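Local coordinates for glycosylation Associate Protein 1 (Streptococcus agalactiae serotype V, PDB 6OYC), which probably takes part, together with its partner proteins Gap2 and Gap3, in the glycosylation-linked accessory Sec secretion of bacterial surface proteins, at residues His329-Gln333 / Asp368-Glu372; Ser338-Val342 / Leu473-Pro478; Met343-Ile349 / Thr404-Phe408. One frame throughout, in Å; residues are numbered along the deposited sequence.

Interaction 1: His329-Gln333 / Asp368-Glu372; sequences HKELQ and DYLKE
H329 lays its imidazole over one face of the Y369 ring. The rings stack face to face: centroids 3.9 Å apart, planes at 14°, H329 ND1 3.6 Å from Y369 CD1. H329 CB adds a CH-pi contact, 4.1 Å from the ring centroid of Y369. The CA-to-CB bonds of H329 and Y369 point toward the other helix; chi1 m for H329 and t for Y369 bring the rings into overlap. Segment 329-333 opens its helix, with Q333 N bonded to H329 O at 2.9 Å; 368-372 lies inside helix 360-375, with E372 N bonded to D368 O at 3.1 Å. The axes approach to 10.9 Å and cross at -37°, roughly parallel. H329 CA faces Y369 CA at 7.8 Å, and L332 CA faces L370 CA at 7.7 Å. L332 packs inward, with CB 4.2 Å from Y369 CE2 and CD1 4.3 Å from L370 CD2. Q333 CG reaches the ring edge, 3.1 Å from Y369 OH, and Q333 NE2 gives that oxygen a weak hydrogen bond of 3.4 Å. This joins the helices of two successive beta-alpha-beta crossovers in a Rossmann-like domain. The chemistry is mostly aromatic and apolar, so ring overlap rather than charge pairing defines the fit.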
loop_
_atom_site.group_PDB
_atom_site.type_symbol
_atom_site.label_atom_id
_atom_site.label_comp_id
_atom_site.label_asym_id
_atom_site.label_seq_id
_atom_site.Cartn_x
_atom_site.Cartn_y
_atom_site.Cartn_z
ATOM N N HIS A 329 18.737 12.418 16.725
ATOM C CA HIS A 329 19.285 11.783 17.919
ATOM C C HIS A 329 18.931 12.555 19.182
ATOM O O HIS A 329 18.548 11.953 20.193
ATOM C CB HIS A 329 20.797 11.625 17.781
ATOM C CG HIS A 329 21.197 10.531 16.846
ATOM N ND1 HIS A 329 22.512 10.185 16.617
ATOM C CD2 HIS A 329 20.452 9.703 16.074
ATOM C CE1 HIS A 329 22.560 9.197 15.741
ATOM N NE2 HIS A 329 21.323 8.883 15.397
ATOM N N LYS A 330 19.026 13.886 19.143
ATOM C CA LYS A 330 18.687 14.674 20.327
ATOM C C LYS A 330 17.204 14.573 20.660
ATOM O O LYS A 330 16.830 14.616 21.836
ATOM C CB LYS A 330 19.112 16.140 20.145
ATOM C CG LYS A 330 18.283 16.962 19.147
ATOM C CD LYS A 330 19.042 17.232 17.823
ATOM C CE LYS A 330 18.242 18.124 16.861
ATOM N NZ LYS A 330 18.968 18.272 15.599
ATOM N N GLU A 331 16.351 14.418 19.652
ATOM C CA GLU A 331 14.934 14.206 19.920
ATOM C C GLU A 331 14.686 12.830 20.523
ATOM O O GLU A 331 13.779 12.671 21.344
ATOM C CB GLU A 331 14.128 14.384 18.636
ATOM C CG GLU A 331 14.003 15.831 18.221
ATOM C CD GLU A 331 13.611 16.006 16.768
ATOM O OE1 GLU A 331 13.640 15.019 15.989
ATOM O OE2 GLU A 331 13.282 17.153 16.405
ATOM N N LEU A 332 15.476 11.827 20.136
ATOM C CA LEU A 332 15.358 10.538 20.802
ATOM C C LEU A 332 15.804 10.654 22.245
ATOM O O LEU A 332 15.152 10.120 23.154
ATOM C CB LEU A 332 16.167 9.474 20.059
ATOM C CG LEU A 332 15.606 9.189 18.663
ATOM C CD1 LEU A 332 16.477 8.224 17.861
ATOM C CD2 LEU A 332 14.165 8.701 18.753
ATOM N N GLN A 333 16.899 11.377 22.475
ATOM C CA GLN A 333 17.370 11.604 23.831
ATOM C C GLN A 333 16.280 12.248 24.677
ATOM O O GLN A 333 15.880 11.707 25.715
ATOM C CB GLN A 333 18.628 12.466 23.798
ATOM C CG GLN A 333 19.912 11.683 23.663
ATOM C CD GLN A 333 21.063 12.332 24.422
ATOM O OE1 GLN A 333 20.866 13.322 25.135
ATOM N NE2 GLN A 333 22.271 11.781 24.272
ATOM N N ASP A 368 21.077 0.776 17.019
ATOM C CA ASP A 368 22.333 0.898 17.753
ATOM C C ASP A 368 22.333 2.138 18.626
ATOM O O ASP A 368 22.755 2.088 19.786
ATOM C CB ASP A 368 23.521 0.958 16.788
ATOM C CG ASP A 368 23.860 -0.383 16.184
ATOM O OD1 ASP A 368 23.436 -1.408 16.739
ATOM O OD2 ASP A 368 24.566 -0.410 15.162
ATOM N N TYR A 369 21.859 3.263 18.091
ATOM C CA TYR A 369 21.819 4.465 18.913
ATOM C C TYR A 369 20.834 4.308 20.065
ATOM O O TYR A 369 21.145 4.679 21.201
ATOM C CB TYR A 369 21.484 5.692 18.068
ATOM C CG TYR A 369 21.481 6.940 18.904
ATOM C CD1 TYR A 369 22.657 7.645 19.152
ATOM C CD2 TYR A 369 20.311 7.391 19.487
ATOM C CE1 TYR A 369 22.647 8.787 19.951
ATOM C CE2 TYR A 369 20.290 8.505 20.279
ATOM C CZ TYR A 369 21.448 9.205 20.511
ATOM O OH TYR A 369 21.375 10.319 21.309
ATOM N N LEU A 370 19.643 3.762 19.798
ATOM C CA LEU A 370 18.665 3.590 20.871
ATOM C C LEU A 370 19.210 2.687 21.971
ATOM O O LEU A 370 19.014 2.962 23.161
ATOM C CB LEU A 370 17.365 3.017 20.319
ATOM C CG LEU A 370 16.374 4.006 19.730
ATOM C CD1 LEU A 370 15.145 3.251 19.286
ATOM C CD2 LEU A 370 16.031 5.058 20.760
ATOM N N LYS A 371 19.910 1.612 21.594
ATOM C CA LYS A 371 20.493 0.733 22.603
ATOM C C LYS A 371 21.495 1.486 23.476
ATOM O O LYS A 371 21.480 1.352 24.705
ATOM C CB LYS A 371 21.153 -0.479 21.938
ATOM C CG LYS A 371 21.241 -1.717 22.840
ATOM C CD LYS A 371 22.034 -2.868 22.194
ATOM C CE LYS A 371 22.501 -3.894 23.241
ATOM N NZ LYS A 371 23.901 -4.393 23.040
ATOM N N GLU A 372 22.365 2.297 22.864
ATOM C CA GLU A 372 23.377 3.005 23.648
ATOM C C GLU A 372 22.745 4.073 24.529
ATOM O O GLU A 372 23.136 4.240 25.688
ATOM C CB GLU A 372 24.428 3.636 22.735
ATOM C CG GLU A 372 25.609 2.740 22.413
ATOM C CD GLU A 372 26.293 2.201 23.656
ATOM O OE1 GLU A 372 26.268 2.883 24.708
ATOM O OE2 GLU A 372 26.858 1.089 23.573
#

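Interaction 2: Ser338-Val342 / Leu473-Pro478; sequences SLYKV and LEKAIP
Side chains from two helices interlock here, mostly as m rotamers. The helix of 338-342 is regular, with V342 N bonded to S338 O at 3.1 Å. In 473-478, I477 N bonds L473 O at 2.9 Å, but P478 has no amide hydrogen and the helix kinks there. The axes come within 9.2 Å and cross at -47°. S338 CA and E474 CA, 5.7 Å apart, set the register. S338 (m) points its hydroxyl across: S338 OG donates to E474 OE1 in a short 2.5 Å hydrogen bond. E474 is m at chi1 and t at chi2, which carries its carboxylate over to the other helix. K341 lies along the same carboxylate, with CD 3.3 Å from E474 OE2, yet its NZ ends 4.7 Å from E474 OE1. V342, chi1 -43°, spreads two methyls. V342 CG1 sits 3.7 Å from E474 CA and 4.4 Å from P478 CD, and V342 CG2 is 4.0 Å from I477 CG2. L339 and I477 are both m, t, and L339 CD2 meets I477 CD1 at 3.6 Å. L339 also packs on V351 and F353 of strand 349-354, and I477 on L426 and I428 of strand 426-428. Helices 329-344 and 473-481 pack side by side on one face of the Rossmann-like domain's parallel sheet. The chemistry is two-sided: a buried aliphatic seam faces the sheet, and a serine-carboxylate hydrogen bond closes its outer side.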
loop_
_atom_site.group_PDB
_atom_site.type_symbol
_atom_site.label_atom_id
_atom_site.label_comp_id
_atom_site.label_asym_id
_atom_site.label_seq_id
_atom_site.Cartn_x
_atom_site.Cartn_y
_atom_site.Cartn_z
ATOM N N SER A 338 11.795 11.514 29.103
ATOM C CA SER A 338 10.430 11.594 29.602
ATOM C C SER A 338 9.809 10.215 29.736
ATOM O O SER A 338 9.012 9.982 30.656
ATOM C CB SER A 338 9.582 12.479 28.692
ATOM O OG SER A 338 9.825 13.848 28.953
ATOM N N LEU A 339 10.163 9.288 28.839
ATOM C CA LEU A 339 9.606 7.941 28.922
ATOM C C LEU A 339 10.052 7.249 30.201
ATOM O O LEU A 339 9.249 6.578 30.862
ATOM C CB LEU A 339 10.006 7.112 27.696
ATOM C CG LEU A 339 9.384 7.484 26.335
ATOM C CD1 LEU A 339 10.088 6.744 25.188
ATOM C CD2 LEU A 339 7.884 7.244 26.311
ATOM N N TYR A 340 11.332 7.406 30.558
ATOM C CA TYR A 340 11.836 6.933 31.843
ATOM C C TYR A 340 10.989 7.456 33.003
ATOM O O TYR A 340 10.548 6.683 33.861
ATOM C CB TYR A 340 13.300 7.350 31.995
ATOM C CG TYR A 340 14.006 6.731 33.184
ATOM C CD1 TYR A 340 14.313 5.378 33.202
ATOM C CD2 TYR A 340 14.378 7.504 34.280
ATOM C CE1 TYR A 340 14.961 4.805 34.287
ATOM C CE2 TYR A 340 15.035 6.941 35.362
ATOM C CZ TYR A 340 15.313 5.591 35.364
ATOM O OH TYR A 340 15.957 5.022 36.434
ATOM N N LYS A 341 10.709 8.761 33.015
ATOM C CA LYS A 341 9.984 9.357 34.137
ATOM C C LYS A 341 8.586 8.765 34.290
ATOM O O LYS A 341 8.183 8.386 35.398
ATOM C CB LYS A 341 9.908 10.875 33.969
ATOM C CG LYS A 341 11.151 11.626 34.451
ATOM C CD LYS A 341 10.823 13.082 34.738
ATOM C CE LYS A 341 11.759 14.030 33.982
ATOM N NZ LYS A 341 13.179 13.977 34.445
ATOM N N VAL A 342 7.821 8.680 33.191
ATOM C CA VAL A 342 6.462 8.156 33.318
ATOM C C VAL A 342 6.480 6.664 33.624
ATOM O O VAL A 342 5.539 6.135 34.228
ATOM C CB VAL A 342 5.619 8.454 32.060
ATOM C CG1 VAL A 342 5.838 9.885 31.576
ATOM C CG2 VAL A 342 5.900 7.438 30.960
ATOM N N LEU A 473 5.313 15.026 26.925
ATOM C CA LEU A 473 4.986 13.602 27.015
ATOM C C LEU A 473 4.724 13.179 28.453
ATOM O O LEU A 473 3.900 12.284 28.700
ATOM C CB LEU A 473 6.121 12.745 26.455
ATOM C CG LEU A 473 6.289 12.659 24.937
ATOM C CD1 LEU A 473 7.546 11.846 24.598
ATOM C CD2 LEU A 473 5.034 12.101 24.269
ATOM N N GLU A 474 5.429 13.804 29.411
ATOM C CA GLU A 474 5.246 13.486 30.825
ATOM C C GLU A 474 3.854 13.853 31.317
ATOM O O GLU A 474 3.429 13.352 32.364
ATOM C CB GLU A 474 6.307 14.195 31.675
ATOM C CG GLU A 474 7.686 13.553 31.618
ATOM C CD GLU A 474 8.785 14.490 32.096
ATOM O OE1 GLU A 474 9.761 14.717 31.347
ATOM O OE2 GLU A 474 8.666 15.005 33.228
ATOM N N LYS A 475 3.145 14.716 30.595
ATOM C CA LYS A 475 1.741 15.001 30.858
ATOM C C LYS A 475 0.821 14.201 29.945
ATOM O O LYS A 475 -0.176 13.634 30.405
ATOM C CB LYS A 475 1.477 16.501 30.674
ATOM C CG LYS A 475 0.063 16.959 30.979
ATOM C CD LYS A 475 -0.060 18.484 30.854
ATOM C CE LYS A 475 -1.490 18.985 31.128
ATOM N NZ LYS A 475 -1.581 20.482 31.220
ATOM N N ALA A 476 1.179 14.108 28.659
ATOM C CA ALA A 476 0.301 13.494 27.671
ATOM C C ALA A 476 0.173 11.984 27.876
ATOM O O ALA A 476 -0.908 11.418 27.672
ATOM C CB ALA A 476 0.811 13.818 26.266
ATOM N N ILE A 477 1.251 11.309 28.257
ATOM C CA ILE A 477 1.200 9.854 28.393
ATOM C C ILE A 477 0.288 9.477 29.562
ATOM O O ILE A 477 -0.589 8.617 29.387
ATOM C CB ILE A 477 2.609 9.249 28.529
ATOM C CG1 ILE A 477 3.396 9.441 27.230
ATOM C CG2 ILE A 477 2.521 7.783 28.863
ATOM C CD1 ILE A 477 4.820 8.894 27.275
ATOM N N PRO A 478 0.424 10.080 30.757
ATOM C CA PRO A 478 -0.544 9.766 31.828
ATOM C C PRO A 478 -1.971 10.125 31.475
ATOM O O PRO A 478 -2.896 9.399 31.858
ATOM C CB PRO A 478 -0.033 10.594 33.012
ATOM C CG PRO A 478 1.429 10.725 32.758
ATOM C CD PRO A 478 1.537 10.902 31.269
#

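Interaction 3: Met343-Ile349 / Thr404-Phe408; sequences MLKNNDI and TRLSF
In this parallel, Rossmann-like sheet, a beta-alpha-beta crossover turns from helix into strand at 343-349, and R405, in the loop just before edge strand 406-409, reaches into that turn. M343 comes first, in the last part of the helix. M343 O takes a hydrogen bond from R405 NH2 at 3.1 Å and another from N346 N at 3.1 Å. The M343 side chain (m, t, p) brings CE to 3.7 Å from R405 CB and 4.0 Å from L406 CD2; the same methyl lies over one face of the R405 guanidinium. N346 has phi/psi of -159/101 and starts a type I beta turn that closes at I349, with I349 N bonded to N346 O at 3.3 Å. N346 OD1 accepts from D348 N at 3.0 Å, an Asx turn. N346 O is 2.9 Å from R405 NH2, but the angle is too poor for a hydrogen bond. N347 presents its O over the guanidinium face opposite M343 CE, again without a hydrogen bond. I349 begins the strand, its CA 7.5 Å from R405 CA. R405 uses chi1 -36°, chi2 -132° and chi3 -62° to fold its head into the turn, while its backbone pairs with V351. L406 N is held by T404 OG1 at 3.2 Å, an ST turn. I349 O receives R405 NE at 2.8 Å, and R405 NH2 more weakly at 3.2 Å.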
loop_
_atom_site.group_PDB
_atom_site.type_symbol
_atom_site.label_atom_id
_atom_site.label_comp_id
_atom_site.label_asym_id
_atom_site.label_seq_id
_atom_site.Cartn_x
_atom_site.Cartn_y
_atom_site.Cartn_z
ATOM N N MET A 343 7.550 5.966 33.237
ATOM C CA MET A 343 7.592 4.518 33.395
ATOM C C MET A 343 7.946 4.117 34.818
ATOM O O MET A 343 7.425 3.115 35.323
ATOM C CB MET A 343 8.582 3.910 32.403
ATOM C CG MET A 343 7.942 3.594 31.054
ATOM S SD MET A 343 9.140 3.185 29.785
ATOM C CE MET A 343 9.539 1.483 30.215
ATOM N N LEU A 344 8.828 4.878 35.483
ATOM C CA LEU A 344 9.061 4.635 36.902
ATOM C C LEU A 344 7.795 4.873 37.705
ATOM O O LEU A 344 7.529 4.169 38.681
ATOM C CB LEU A 344 10.185 5.517 37.430
ATOM C CG LEU A 344 11.591 5.359 36.869
ATOM C CD1 LEU A 344 12.326 6.625 37.188
ATOM C CD2 LEU A 344 12.306 4.161 37.477
ATOM N N LYS A 345 6.989 5.845 37.292
ATOM C CA LYS A 345 5.713 6.123 37.933
ATOM C C LYS A 345 4.619 5.123 37.574
ATOM O O LYS A 345 3.521 5.218 38.139
ATOM C CB LYS A 345 5.235 7.527 37.550
ATOM C CG LYS A 345 5.888 8.659 38.315
ATOM C CD LYS A 345 5.395 9.995 37.791
ATOM C CE LYS A 345 3.876 10.018 37.676
ATOM N NZ LYS A 345 3.415 10.454 36.318
ATOM N N ASN A 346 4.866 4.185 36.648
ATOM C CA ASN A 346 3.804 3.278 36.196
ATOM C C ASN A 346 4.441 2.031 35.580
ATOM O O ASN A 346 4.847 2.052 34.414
ATOM C CB ASN A 346 2.880 3.971 35.216
ATOM C CG ASN A 346 1.644 3.155 34.915
ATOM O OD1 ASN A 346 1.659 1.929 35.005
ATOM N ND2 ASN A 346 0.558 3.832 34.560
ATOM N N ASN A 347 4.478 0.946 36.364
ATOM C CA ASN A 347 5.123 -0.309 35.987
ATOM C C ASN A 347 4.390 -1.062 34.878
ATOM O O ASN A 347 4.945 -2.029 34.342
ATOM C CB ASN A 347 5.250 -1.212 37.221
ATOM C CG ASN A 347 4.069 -1.071 38.170
ATOM O OD1 ASN A 347 3.002 -1.641 37.939
ATOM N ND2 ASN A 347 4.254 -0.306 39.241
ATOM N N ASP A 348 3.166 -0.659 34.531
ATOM C CA ASP A 348 2.413 -1.331 33.482
ATOM C C ASP A 348 2.703 -0.774 32.089
ATOM O O ASP A 348 2.380 -1.430 31.092
ATOM C CB ASP A 348 0.912 -1.255 33.789
ATOM C CG ASP A 348 0.505 -2.171 34.941
ATOM O OD1 ASP A 348 1.303 -3.050 35.322
ATOM O OD2 ASP A 348 -0.605 -2.008 35.478
ATOM N N ILE A 349 3.326 0.404 31.999
ATOM C CA ILE A 349 3.662 0.988 30.707
ATOM C C ILE A 349 4.825 0.229 30.088
ATOM O O ILE A 349 5.829 -0.056 30.755
ATOM C CB ILE A 349 3.997 2.475 30.864
ATOM C CG1 ILE A 349 2.742 3.269 31.218
ATOM C CG2 ILE A 349 4.630 3.007 29.597
ATOM C CD1 ILE A 349 3.029 4.682 31.627
ATOM N N THR A 404 12.747 -6.578 30.677
ATOM C CA THR A 404 12.727 -5.231 30.114
ATOM C C THR A 404 11.334 -4.862 29.632
ATOM O O THR A 404 10.527 -5.728 29.295
ATOM C CB THR A 404 13.699 -5.108 28.953
ATOM O OG1 THR A 404 13.754 -3.746 28.521
ATOM C CG2 THR A 404 13.241 -5.979 27.806
ATOM N N ARG A 405 11.055 -3.563 29.630
ATOM C CA ARG A 405 9.806 -3.027 29.114
ATOM C C ARG A 405 10.009 -2.213 27.842
ATOM O O ARG A 405 9.103 -1.474 27.434
ATOM C CB ARG A 405 9.119 -2.187 30.188
ATOM C CG ARG A 405 9.299 -2.756 31.581
ATOM C CD ARG A 405 8.000 -2.833 32.353
ATOM N NE ARG A 405 7.392 -1.522 32.566
ATOM C CZ ARG A 405 7.744 -0.659 33.521
ATOM N NH1 ARG A 405 8.718 -0.957 34.370
ATOM N NH2 ARG A 405 7.116 0.516 33.612
ATOM N N LEU A 406 11.179 -2.316 27.216
ATOM C CA LEU A 406 11.458 -1.679 25.935
ATOM C C LEU A 406 11.681 -2.738 24.868
ATOM O O LEU A 406 12.360 -3.745 25.112
ATOM C CB LEU A 406 12.704 -0.793 26.005
ATOM C CG LEU A 406 12.711 0.344 27.012
ATOM C CD1 LEU A 406 14.011 1.145 26.894
ATOM C CD2 LEU A 406 11.492 1.205 26.774
ATOM N N SER A 407 11.143 -2.492 23.676
ATOM C CA SER A 407 11.486 -3.309 22.524
ATOM C C SER A 407 11.585 -2.427 21.287
ATOM O O SER A 407 11.173 -1.260 21.273
ATOM C CB SER A 407 10.478 -4.450 22.297
ATOM O OG SER A 407 9.149 -3.962 22.246
ATOM N N PHE A 408 12.147 -3.017 20.239
ATOM C CA PHE A 408 12.336 -2.361 18.961
ATOM C C PHE A 408 11.822 -3.303 17.888
ATOM O O PHE A 408 12.210 -4.474 17.855
ATOM C CB PHE A 408 13.815 -2.025 18.743
ATOM C CG PHE A 408 14.105 -1.343 17.442
ATOM C CD1 PHE A 408 14.364 -2.085 16.284
ATOM C CD2 PHE A 408 14.137 0.042 17.366
ATOM C CE1 PHE A 408 14.635 -1.446 15.080
ATOM C CE2 PHE A 408 14.416 0.680 16.173
ATOM C CZ PHE A 408 14.666 -0.063 15.026
#

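In the fold
All three interactions draw on helix 329-344 and what follows it. Interaction 1 uses its first turn, interaction 2 a later part, and interaction 3 its end and the turn into strand 349-354. The centres of interactions 2 and 3 are about 11 Å apart; that of interaction 1 is about 17 Å from both. Interactions 1 and 2 do not touch. Interaction 3 touches both: L370 CD1 packs on F408 CD2 at 3.9 Å, and V342 O lies 3.9 Å from I349 CD1. I477 CG2 also meets I349 CD1 at 4.2 Å. Together they join helices and edge strand of one Rossmann-like domain, consistent with a GT-B-type fold. None is tied to a known ligand site.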